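PDB 6M6Q: dicer Related Helicase from Caenorhabditis elegans, which probably couples ATP hydrolysis to RNA binding as a RIG-I-like helicase of RNA interference, this chain being its N-terminal domain. Local coordinates for residues Y11-S14 / K15-L18; N47-G50 / Y51-F55. All coordinates share one frame; numbering follows the deposited sequence.

Interaction 1: residues Y11-S14 / K15-L18; sequences YDKS and KLRL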
ATOM      1  N   TYR B  11      26.490 -13.735 -18.677  1.00 96.03           N
ATOM      2  CA  TYR B  11      27.259 -12.788 -17.811  1.00 93.14           C
ATOM      3  C   TYR B  11      27.667 -13.476 -16.497  1.00 87.36           C
ATOM      4  O   TYR B  11      26.964 -14.389 -16.065  1.00 93.62           O
ATOM      5  CB  TYR B  11      26.417 -11.535 -17.538  1.00 89.75           C
ATOM      6  CG  TYR B  11      27.179 -10.340 -17.019  1.00 84.61           C
ATOM      7  CD1 TYR B  11      27.795  -9.450 -17.891  1.00 86.46           C
ATOM      8  CD2 TYR B  11      27.231 -10.054 -15.661  1.00 80.75           C
ATOM      9  CE1 TYR B  11      28.467  -8.328 -17.427  1.00 86.62           C
ATOM     10  CE2 TYR B  11      27.911  -8.945 -15.179  1.00 74.79           C
ATOM     11  CZ  TYR B  11      28.519  -8.072 -16.065  1.00 85.12           C
ATOM     12  OH  TYR B  11      29.187  -6.975 -15.596  1.00 97.94           O
ATOM     13  N   ASP B  12      28.708 -12.956 -15.836  1.00 90.87           N
ATOM     14  CA  ASP B  12      29.401 -13.571 -14.667  1.00 97.45           C
ATOM     15  C   ASP B  12      28.433 -13.814 -13.493  1.00 95.74           C
ATOM     16  O   ASP B  12      28.225 -14.994 -13.161  1.00110.47           O
ATOM     17  CB  ASP B  12      30.573 -12.701 -14.213  1.00110.85           C
ATOM     18  CG  ASP B  12      31.693 -13.490 -13.563  1.00124.35           C
ATOM     19  OD1 ASP B  12      31.435 -14.660 -13.139  1.00102.70           O
ATOM     20  OD2 ASP B  12      32.810 -12.936 -13.469  1.00140.15           O
ATOM     21  N   LYS B  13      28.031 -12.751 -12.780  1.00 91.62           N
ATOM     22  CA  LYS B  13      27.090 -12.782 -11.613  1.00 94.61           C
ATOM     23  C   LYS B  13      27.754 -13.401 -10.370  1.00 92.31           C
ATOM     24  O   LYS B  13      27.022 -13.665  -9.390  1.00 83.74           O
ATOM     25  CB  LYS B  13      25.810 -13.567 -11.936  1.00 95.14           C
ATOM     26  CG  LYS B  13      24.849 -12.905 -12.913  1.00100.05           C
ATOM     27  CD  LYS B  13      23.575 -13.699 -13.109  1.00100.38           C
ATOM     28  CE  LYS B  13      23.202 -13.855 -14.567  1.00108.84           C
ATOM     29  NZ  LYS B  13      24.168 -14.703 -15.295  1.00110.91           N
ATOM     30  N   SER B  14      29.076 -13.576 -10.365  1.00104.86           N
ATOM     31  CA  SER B  14      29.838 -14.127  -9.207  1.00107.12           C
ATOM     32  C   SER B  14      30.187 -12.997  -8.230  1.00104.07           C
ATOM     33  O   SER B  14      30.401 -13.293  -7.037  1.00 87.97           O
ATOM     34  CB  SER B  14      31.067 -14.858  -9.657  1.00108.75           C
ATOM     35  OG  SER B  14      31.934 -13.991 -10.374  1.00103.09           O
ATOM     36  N   LYS B  15      30.201 -11.751  -8.720  1.00104.94           N
ATOM     37  CA  LYS B  15      30.599 -10.551  -7.946  1.00101.31           C
ATOM     38  C   LYS B  15      29.377  -9.950  -7.216  1.00 90.33           C
ATOM     39  O   LYS B  15      29.594  -9.060  -6.363  1.00 99.16           O
ATOM     40  CB  LYS B  15      31.261  -9.534  -8.882  1.00102.85           C
ATOM     41  CG  LYS B  15      32.473 -10.045  -9.644  1.00104.23           C
ATOM     42  CD  LYS B  15      33.690 -10.231  -8.778  1.00112.14           C
ATOM     43  CE  LYS B  15      34.668 -11.242  -9.337  1.00125.99           C
ATOM     44  NZ  LYS B  15      34.187 -12.635  -9.152  1.00132.01           N
ATOM     45  N   LEU B  16      28.147 -10.396  -7.532  1.00 78.05           N
ATOM     46  CA  LEU B  16      26.891  -9.813  -6.960  1.00 75.08           C
ATOM     47  C   LEU B  16      26.681 -10.373  -5.545  1.00 69.94           C
ATOM     48  O   LEU B  16      26.535 -11.596  -5.429  1.00 71.09           O
ATOM     49  CB  LEU B  16      25.674 -10.153  -7.836  1.00 73.03           C
ATOM     50  CG  LEU B  16      25.832 -10.001  -9.351  1.00 71.82           C
ATOM     51  CD1 LEU B  16      24.542 -10.401 -10.060  1.00 71.75           C
ATOM     52  CD2 LEU B  16      26.221  -8.584  -9.732  1.00 73.84           C
ATOM     53  N   ARG B  17      26.571  -9.508  -4.534  1.00 63.27           N
ATOM     54  CA  ARG B  17      26.247  -9.902  -3.137  1.00 74.30           C
ATOM     55  C   ARG B  17      24.722  -9.977  -2.950  1.00 81.13           C
ATOM     56  O   ARG B  17      24.287 -10.508  -1.900  1.00 79.37           O
ATOM     57  CB  ARG B  17      26.874  -8.918  -2.149  1.00 82.44           C
ATOM     58  CG  ARG B  17      28.384  -9.045  -2.036  1.00 99.41           C
ATOM     59  CD  ARG B  17      28.793 -10.171  -1.093  1.00105.08           C
ATOM     60  NE  ARG B  17      30.164 -10.641  -1.323  1.00117.84           N
ATOM     61  CZ  ARG B  17      30.540 -11.498  -2.288  1.00129.48           C
ATOM     62  NH1 ARG B  17      29.652 -11.990  -3.136  1.00138.49           N
ATOM     63  NH2 ARG B  17      31.812 -11.849  -2.404  1.00125.28           N
ATOM     64  N   LEU B  18      23.951  -9.438  -3.908  1.00 84.46           N
ATOM     65  CA  LEU B  18      22.462  -9.452  -3.912  1.00 78.79           C
ATOM     66  C   LEU B  18      21.969  -9.901  -5.285  1.00 69.12           C
ATOM     67  O   LEU B  18      21.506  -9.094  -6.083  1.00 56.25           O
ATOM     68  CB  LEU B  18      21.928  -8.058  -3.554  1.00 69.83           C
ATOM     69  CG  LEU B  18      20.440  -7.997  -3.201  1.00 62.25           C
ATOM     70  CD1 LEU B  18      20.215  -8.203  -1.707  1.00 57.63           C
ATOM     71  CD2 LEU B  18      19.842  -6.670  -3.644  1.00 66.49           C
TER
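Lys13 and Leu16 both turn CG anti to their own carbonyl carbon (chi1 -71° and -44°), and from these positions the two side chains meet at an oblique angle. Leu16 CD1 lies 3.8 Å from Lys13 CG, and Leu16 CG rests 3.8 Å from Lys13 CA, so the leucine branch packs on the root of the lysine rather than on its charged end. That end folds back: bends at chi3 and chi4 bring Lys13 NZ to 2.9 Å from Tyr11 O, 36° above the carbonyl plane. Leu8 O takes a second hydrogen bond from the same ammonium. Replacing Lys13 by an alanine would probably leave Tyr11 O and Leu8 O without this shared donor and strip Leu16 CD1 of its CG neighbour. Lys15 bends at chi2 and chi4 and curls back to donate from NZ to Ser14 OG at 2.9 Å. Ser14 OG in turn makes a weak bond to Asp12 OD1, while Asp12 OD2 stays 4.5 Å from Lys15 NZ, beyond a salt bridge. Backbone bonds of Lys15 with Asp156 and Arg17 with Trp154 run the loop beside residues 153-156, and Arg17 is salt-bridged to Asp159. The loop is thus pinned by buried Leu16 on the base of the partly exposed Lys13 chain and by an exposed polar chain, one link weak, in which the serine hydroxyl joins lysine to aspartate and the nearby opposite charges probably attract.

Interaction 2: residues N47-G50 / Y51-F55; sequences NDIG and YFKLF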
ATOM      1  N   ASN B  47       5.869   6.055 -32.669  1.00124.68           N
ATOM      2  CA  ASN B  47       4.480   5.519 -32.564  1.00126.62           C
ATOM      3  C   ASN B  47       4.485   4.048 -32.116  1.00113.15           C
ATOM      4  O   ASN B  47       3.411   3.432 -32.175  1.00 86.22           O
ATOM      5  CB  ASN B  47       3.707   5.682 -33.873  1.00133.87           C
ATOM      6  CG  ASN B  47       3.542   7.131 -34.260  1.00140.38           C
ATOM      7  OD1 ASN B  47       3.084   7.940 -33.456  1.00143.93           O
ATOM      8  ND2 ASN B  47       3.907   7.468 -35.487  1.00141.25           N
ATOM      9  N   ASP B  48       5.609   3.543 -31.597  1.00106.28           N
ATOM     10  CA  ASP B  48       5.699   2.201 -30.963  1.00 97.99           C
ATOM     11  C   ASP B  48       5.688   2.374 -29.439  1.00 92.35           C
ATOM     12  O   ASP B  48       5.949   3.495 -28.954  1.00 84.27           O
ATOM     13  CB  ASP B  48       6.908   1.413 -31.483  1.00 97.76           C
ATOM     14  CG  ASP B  48       8.275   2.025 -31.195  1.00100.87           C
ATOM     15  OD1 ASP B  48       8.559   3.119 -31.721  1.00 99.87           O
ATOM     16  OD2 ASP B  48       9.060   1.377 -30.487  1.00106.57           O
ATOM     17  N   ILE B  49       5.297   1.334 -28.715  1.00 86.26           N
ATOM     18  CA  ILE B  49       5.231   1.366 -27.226  1.00 82.91           C
ATOM     19  C   ILE B  49       6.575   0.882 -26.663  1.00 80.96           C
ATOM     20  O   ILE B  49       6.721   0.859 -25.438  1.00 87.97           O
ATOM     21  CB  ILE B  49       4.022   0.565 -26.689  1.00 81.59           C
ATOM     22  CG1 ILE B  49       4.082  -0.917 -27.063  1.00 84.90           C
ATOM     23  CG2 ILE B  49       2.710   1.205 -27.142  1.00 81.42           C
ATOM     24  CD1 ILE B  49       3.135  -1.791 -26.261  1.00 84.19           C
ATOM     25  N   GLY B  50       7.553   0.608 -27.531  1.00 77.71           N
ATOM     26  CA  GLY B  50       8.935   0.254 -27.137  1.00 76.72           C
ATOM     27  C   GLY B  50       8.976  -0.949 -26.206  1.00 68.96           C
ATOM     28  O   GLY B  50       8.300  -1.944 -26.501  1.00 68.39           O
ATOM     29  N   TYR B  51       9.740  -0.853 -25.116  1.00 66.03           N
ATOM     30  CA  TYR B  51      10.054  -1.984 -24.198  1.00 67.77           C
ATOM     31  C   TYR B  51       8.785  -2.388 -23.418  1.00 69.11           C
ATOM     32  O   TYR B  51       8.745  -3.516 -22.896  1.00 63.11           O
ATOM     33  CB  TYR B  51      11.183  -1.634 -23.216  1.00 74.30           C
ATOM     34  CG  TYR B  51      12.558  -1.398 -23.807  1.00 81.15           C
ATOM     35  CD1 TYR B  51      12.873  -1.771 -25.109  1.00 76.19           C
ATOM     36  CD2 TYR B  51      13.562  -0.808 -23.045  1.00 78.24           C
ATOM     37  CE1 TYR B  51      14.135  -1.544 -25.639  1.00 74.19           C
ATOM     38  CE2 TYR B  51      14.823  -0.565 -23.566  1.00 74.19           C
ATOM     39  CZ  TYR B  51      15.111  -0.931 -24.868  1.00 74.62           C
ATOM     40  OH  TYR B  51      16.347  -0.686 -25.382  1.00 69.85           O
ATOM     41  N   PHE B  52       7.779  -1.506 -23.340  1.00 58.50           N
ATOM     42  CA  PHE B  52       6.513  -1.772 -22.615  1.00 56.29           C
ATOM     43  C   PHE B  52       5.911  -3.091 -23.138  1.00 61.56           C
ATOM     44  O   PHE B  52       5.290  -3.840 -22.351  1.00 57.71           O
ATOM     45  CB  PHE B  52       5.526  -0.599 -22.765  1.00 58.45           C
ATOM     46  CG  PHE B  52       5.791   0.617 -21.901  1.00 53.42           C
ATOM     47  CD1 PHE B  52       5.401   0.653 -20.568  1.00 56.02           C
ATOM     48  CD2 PHE B  52       6.369   1.756 -22.441  1.00 51.78           C
ATOM     49  CE1 PHE B  52       5.631   1.782 -19.795  1.00 57.52           C
ATOM     50  CE2 PHE B  52       6.593   2.882 -21.664  1.00 49.77           C
ATOM     51  CZ  PHE B  52       6.234   2.889 -20.345  1.00 51.32           C
ATOM     52  N   LYS B  53       6.106  -3.381 -24.428  1.00 65.78           N
ATOM     53  CA  LYS B  53       5.443  -4.522 -25.121  1.00 72.62           C
ATOM     54  C   LYS B  53       5.924  -5.853 -24.522  1.00 71.42           C
ATOM     55  O   LYS B  53       5.143  -6.818 -24.558  1.00 64.44           O
ATOM     56  CB  LYS B  53       5.694  -4.476 -26.628  1.00 77.71           C
ATOM     57  CG  LYS B  53       4.580  -5.081 -27.466  1.00 86.55           C
ATOM     58  CD  LYS B  53       4.948  -5.286 -28.912  1.00 94.92           C
ATOM     59  CE  LYS B  53       3.781  -5.771 -29.743  1.00 99.62           C
ATOM     60  NZ  LYS B  53       3.264  -7.070 -29.250  1.00101.43           N
ATOM     61  N   LEU B  54       7.146  -5.894 -23.970  1.00 65.47           N
ATOM     62  CA  LEU B  54       7.748  -7.117 -23.363  1.00 65.27           C
ATOM     63  C   LEU B  54       6.936  -7.560 -22.130  1.00 65.64           C
ATOM     64  O   LEU B  54       7.273  -8.625 -21.578  1.00 67.12           O
ATOM     65  CB  LEU B  54       9.204  -6.843 -22.961  1.00 68.04           C
ATOM     66  CG  LEU B  54      10.177  -6.532 -24.095  1.00 70.05           C
ATOM     67  CD1 LEU B  54      11.368  -5.720 -23.579  1.00 64.83           C
ATOM     68  CD2 LEU B  54      10.652  -7.811 -24.770  1.00 73.56           C
ATOM     69  N   PHE B  55       5.943  -6.772 -21.687  1.00 64.27           N
ATOM     70  CA  PHE B  55       5.175  -7.020 -20.433  1.00 67.25           C
ATOM     71  C   PHE B  55       3.710  -7.360 -20.756  1.00 65.40           C
ATOM     72  O   PHE B  55       2.906  -7.508 -19.810  1.00 60.63           O
ATOM     73  CB  PHE B  55       5.290  -5.815 -19.494  1.00 67.28           C
ATOM     74  CG  PHE B  55       6.701  -5.468 -19.088  1.00 65.56           C
ATOM     75  CD1 PHE B  55       7.459  -4.583 -19.836  1.00 65.64           C
ATOM     76  CD2 PHE B  55       7.275  -6.030 -17.960  1.00 67.65           C
ATOM     77  CE1 PHE B  55       8.762  -4.283 -19.477  1.00 66.97           C
ATOM     78  CE2 PHE B  55       8.577  -5.724 -17.598  1.00 66.22           C
ATOM     79  CZ  PHE B  55       9.319  -4.857 -18.363  1.00 68.14           C
TER
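Ile49 and Lys53 make the close apolar part of this turn, their side chains crossing at about a right angle. Ile49 CD1 reaches Lys53 CB at 3.7 Å, touching the base of the lysine chain. The position of CG1 between the backbone N and the carbonyl carbon (chi1 61°) sends this branch toward Lys53. On the same residue, the carbonyl meets Phe52: Ile49 O sits at the edge of the Phe52 ring, in its plane, and accepts a weak bond from Phe52 N at 3.3 Å. One step on, Lys53 N gives Gly50 O a second weak bond, also 3.3 Å long but straighter, 165° at the hydrogen against 140°. The looser side holds the end of Lys53 and exposed Tyr51, though the latter still touches Val39 and Val140. There the Lys53 chain runs outward to a salt bridge with Glu56. Gly50 has a positive phi, and a CB there would clash with Tyr51 N. Beyond the turn, Ile49 packs on Leu64 and Ala68 of helix 63-72, and Phe52 meets Leu37 of helix 33-42 and the Phe123 ring. The successive carbonyls of Ile49 and Gly50 therefore accept from amides three residues ahead, the 3-10 pattern, with weak polar bonds backed by apolar packing while the lysine charge is answered by Glu56, just past Phe55.

Overall arrangement
Interactions 1 and 2 follow one another along the chain: residues 11-18 precede helix 25-29, whereas residues 47-55 lie between helices 33-42 and 63-72. Their centres lie 29 Å apart and their nearest atoms about 16 Å, so neither touches the other. Each centre is 23 Å from the centre of the chain, equal to the 23 Å radius of gyration. A common neighbour is helix 131-144: Tyr11 sets its ring edge-to-face with Phe142, while Tyr51 and Leu54 touch Val140. Residues of both loops thus meet helix 131-144, largely beside rather than through the two local contacts. The chain ends before the helicase core expected for this family, and neither contact involves a bound ligand.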